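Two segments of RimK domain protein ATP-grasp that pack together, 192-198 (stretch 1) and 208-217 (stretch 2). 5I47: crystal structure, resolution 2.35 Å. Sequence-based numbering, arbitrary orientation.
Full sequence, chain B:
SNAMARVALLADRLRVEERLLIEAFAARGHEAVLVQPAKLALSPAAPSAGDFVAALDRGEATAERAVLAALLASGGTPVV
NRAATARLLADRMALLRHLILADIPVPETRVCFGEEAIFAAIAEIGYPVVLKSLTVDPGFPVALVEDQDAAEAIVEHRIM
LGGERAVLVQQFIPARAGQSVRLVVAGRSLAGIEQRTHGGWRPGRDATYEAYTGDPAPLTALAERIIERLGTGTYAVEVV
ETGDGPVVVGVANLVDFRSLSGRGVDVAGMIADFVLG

Stretch 1 (192-198) GIEQRTH
Stretch 2 (208-217) TYEAYTGDPA

How do the two backbones run past each other? Residues 192-196 form a strand that pairs with the short strand 209-211 in antiparallel register, their axes 127° apart in direction and 4.3 Å apart at closest approach. Glu194 faces Ala211 (CA to CA 4.6 Å), Gln195 faces Glu210 (CA to CA 5.2 Å) and Arg196 faces Tyr209 (CA to CA 4.7 Å). Phi/psi values are extended: -134/167 at Glu194, -140/139 at Gln195, -113/151 at Glu210 and -112/126 at Tyr209.

Which backbone donors and acceptors are satisfied across the pair? Gln195 and Glu210 bond reciprocally: Gln195 N gives to Glu210 O at 2.7 Å, and Glu210 N gives to Gln195 O at 2.8 Å with a nearly straight angle of 173°. On one side of this pair, Tyr212 N reaches Ile193 O at 3.3 Å, beyond the end of the second strand. On the other, Thr197 N donates to Thr208 O at 3.0 Å, and Thr197 OG1, with chi1 in p, adds a weak bond to Thr208 O at 3.4 Å. The carbonyls also receive CA-H contacts from the non-hydrogen-bonded positions, Glu194 CA to Glu210 O at 3.1 Å and Arg196 CA to Thr208 O at 3.5 Å.

What does the side chain of Gln195 contribute? It lies on the same sheet face as Glu210, and its p, t rotamer (chi3 52°) brings its end nearer to the second stretch. There Gln195 OE1 accepts from Thr213 N at 3.2 Å and 162°, so a side-chain amide extends the bonding past the strand into the loop. Gln195 NE2 stands 3.7 Å from Glu210 OE1, too long for a hydrogen bond.

Where do the other side chains meet? Ile193, in m, t, sets CG2 3.6 Å from CB of Tyr212 (chi1 t), while its CD1 lies 4.3 Å from CB of Pro216; these are apolar contacts between carbon atoms. Arg196 and Tyr209 share the other sheet face, with Arg196 CB 4.4 Å from Tyr209 CE1; Arg196 is modelled only to CB. Tyr209 has chi1 -73° and chi2 -74°. Glu194, in m, t with chi3 -29°, brings OE1 to 3.2 Å from Tyr209 CB, a contact with carbon; that oxygen is hydrogen-bonded elsewhere in the structure, as is Tyr212 OH.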

# COMPACT_ATOMS: atom_id res chain seq x y z
N GLY B 192 -11.24 12.75 -24.60
CA GLY B 192 -12.66 12.67 -24.87
C GLY B 192 -13.44 12.46 -23.60
O GLY B 192 -12.89 12.13 -22.54
N ILE B 193 -14.74 12.67 -23.72
CA ILE B 193 -15.70 12.47 -22.64
C ILE B 193 -16.68 11.41 -23.09
O ILE B 193 -17.13 11.41 -24.24
CB ILE B 193 -16.42 13.79 -22.28
CG1 ILE B 193 -15.38 14.87 -21.94
CG2 ILE B 193 -17.38 13.58 -21.13
CD1 ILE B 193 -15.98 16.20 -21.57
N GLU B 194 -17.00 10.48 -22.18
CA GLU B 194 -17.88 9.37 -22.50
C GLU B 194 -18.92 9.19 -21.40
O GLU B 194 -18.81 9.77 -20.32
CB GLU B 194 -17.07 8.08 -22.70
CG GLU B 194 -16.18 8.11 -23.93
CD GLU B 194 -15.30 6.88 -24.05
OE1 GLU B 194 -14.96 6.28 -23.01
OE2 GLU B 194 -14.96 6.50 -25.19
N GLN B 195 -19.93 8.38 -21.70
CA GLN B 195 -20.98 8.06 -20.74
C GLN B 195 -21.34 6.59 -20.86
O GLN B 195 -21.41 6.05 -21.97
CB GLN B 195 -22.23 8.94 -20.96
CG GLN B 195 -22.80 8.88 -22.37
CD GLN B 195 -23.88 9.92 -22.60
OE1 GLN B 195 -23.68 11.11 -22.34
NE2 GLN B 195 -25.03 9.48 -23.08
N ARG B 196 -21.56 5.94 -19.72
CA ARG B 196 -21.82 4.51 -19.71
C ARG B 196 -23.21 4.21 -20.26
O ARG B 196 -24.15 5.01 -20.13
CB ARG B 196 -21.69 3.96 -18.29
N THR B 197 -23.34 3.04 -20.89
CA THR B 197 -24.61 2.56 -21.42
C THR B 197 -25.08 1.43 -20.50
O THR B 197 -24.71 0.26 -20.68
CB THR B 197 -24.47 2.08 -22.86
OG1 THR B 197 -23.81 0.80 -22.89
CG2 THR B 197 -23.65 3.08 -23.68
N HIS B 198 -25.90 1.78 -19.51
CA HIS B 198 -26.41 0.82 -18.55
C HIS B 198 -27.50 -0.06 -19.16
O HIS B 198 -27.30 -0.68 -20.21
CB HIS B 198 -26.95 1.53 -17.30
CG HIS B 198 -25.90 2.21 -16.48
ND1 HIS B 198 -26.01 2.35 -15.11
CD2 HIS B 198 -24.72 2.78 -16.82
CE1 HIS B 198 -24.94 2.98 -14.65
NE2 HIS B 198 -24.15 3.25 -15.66
N THR B 208 -18.51 -0.38 -22.46
CA THR B 208 -19.79 0.13 -22.94
C THR B 208 -19.87 1.65 -22.75
O THR B 208 -20.75 2.14 -22.04
CB THR B 208 -20.97 -0.54 -22.22
N TYR B 209 -18.96 2.37 -23.40
CA TYR B 209 -18.86 3.82 -23.25
C TYR B 209 -19.26 4.51 -24.55
O TYR B 209 -18.71 4.21 -25.61
CB TYR B 209 -17.44 4.23 -22.84
CG TYR B 209 -17.12 3.89 -21.40
CD1 TYR B 209 -17.65 4.63 -20.36
CD2 TYR B 209 -16.29 2.82 -21.09
CE1 TYR B 209 -17.37 4.33 -19.04
CE2 TYR B 209 -15.99 2.51 -19.78
CZ TYR B 209 -16.54 3.26 -18.76
OH TYR B 209 -16.25 2.95 -17.45
N GLU B 210 -20.20 5.45 -24.44
CA GLU B 210 -20.74 6.20 -25.56
C GLU B 210 -20.33 7.67 -25.44
O GLU B 210 -20.12 8.18 -24.34
CB GLU B 210 -22.27 6.07 -25.60
CG GLU B 210 -22.96 6.89 -26.67
CD GLU B 210 -24.41 7.17 -26.33
OE1 GLU B 210 -24.90 6.58 -25.34
OE2 GLU B 210 -25.04 7.99 -27.02
N ALA B 211 -20.22 8.34 -26.59
CA ALA B 211 -19.84 9.74 -26.60
C ALA B 211 -20.83 10.58 -25.80
O ALA B 211 -22.04 10.34 -25.84
CB ALA B 211 -19.76 10.26 -28.04
N TYR B 212 -20.31 11.55 -25.06
CA TYR B 212 -21.12 12.36 -24.17
C TYR B 212 -22.01 13.30 -24.97
O TYR B 212 -21.53 14.07 -25.80
CB TYR B 212 -20.22 13.15 -23.22
CG TYR B 212 -20.94 13.98 -22.18
CD1 TYR B 212 -21.66 13.38 -21.15
CD2 TYR B 212 -20.88 15.37 -22.21
CE1 TYR B 212 -22.31 14.14 -20.19
CE2 TYR B 212 -21.52 16.14 -21.26
CZ TYR B 212 -22.24 15.52 -20.25
OH TYR B 212 -22.88 16.29 -19.31
N THR B 213 -23.32 13.24 -24.71
CA THR B 213 -24.28 14.04 -25.44
C THR B 213 -24.82 15.19 -24.59
O THR B 213 -26.04 15.34 -24.45
CB THR B 213 -25.44 13.17 -25.94
OG1 THR B 213 -26.02 12.47 -24.84
CG2 THR B 213 -24.94 12.16 -26.97
N GLY B 214 -23.93 15.98 -24.01
CA GLY B 214 -24.33 17.12 -23.20
C GLY B 214 -23.38 18.28 -23.36
O GLY B 214 -22.60 18.33 -24.32
N ASP B 215 -23.43 19.24 -22.44
CA ASP B 215 -22.51 20.37 -22.48
C ASP B 215 -21.11 19.91 -22.07
O ASP B 215 -20.91 19.54 -20.91
CB ASP B 215 -23.01 21.47 -21.54
CG ASP B 215 -22.19 22.74 -21.64
OD1 ASP B 215 -21.53 22.94 -22.69
OD2 ASP B 215 -22.21 23.54 -20.68
N PRO B 216 -20.13 19.91 -22.98
CA PRO B 216 -18.82 19.32 -22.64
C PRO B 216 -17.85 20.27 -21.95
O PRO B 216 -16.84 19.80 -21.42
CB PRO B 216 -18.27 18.90 -24.01
CG PRO B 216 -19.25 19.44 -25.06
CD PRO B 216 -20.16 20.40 -24.36
N ALA B 217 -18.13 21.58 -21.93
CA ALA B 217 -17.25 22.59 -21.34
C ALA B 217 -17.04 22.42 -19.84
O ALA B 217 -15.90 22.51 -19.37
CB ALA B 217 -17.80 23.99 -21.63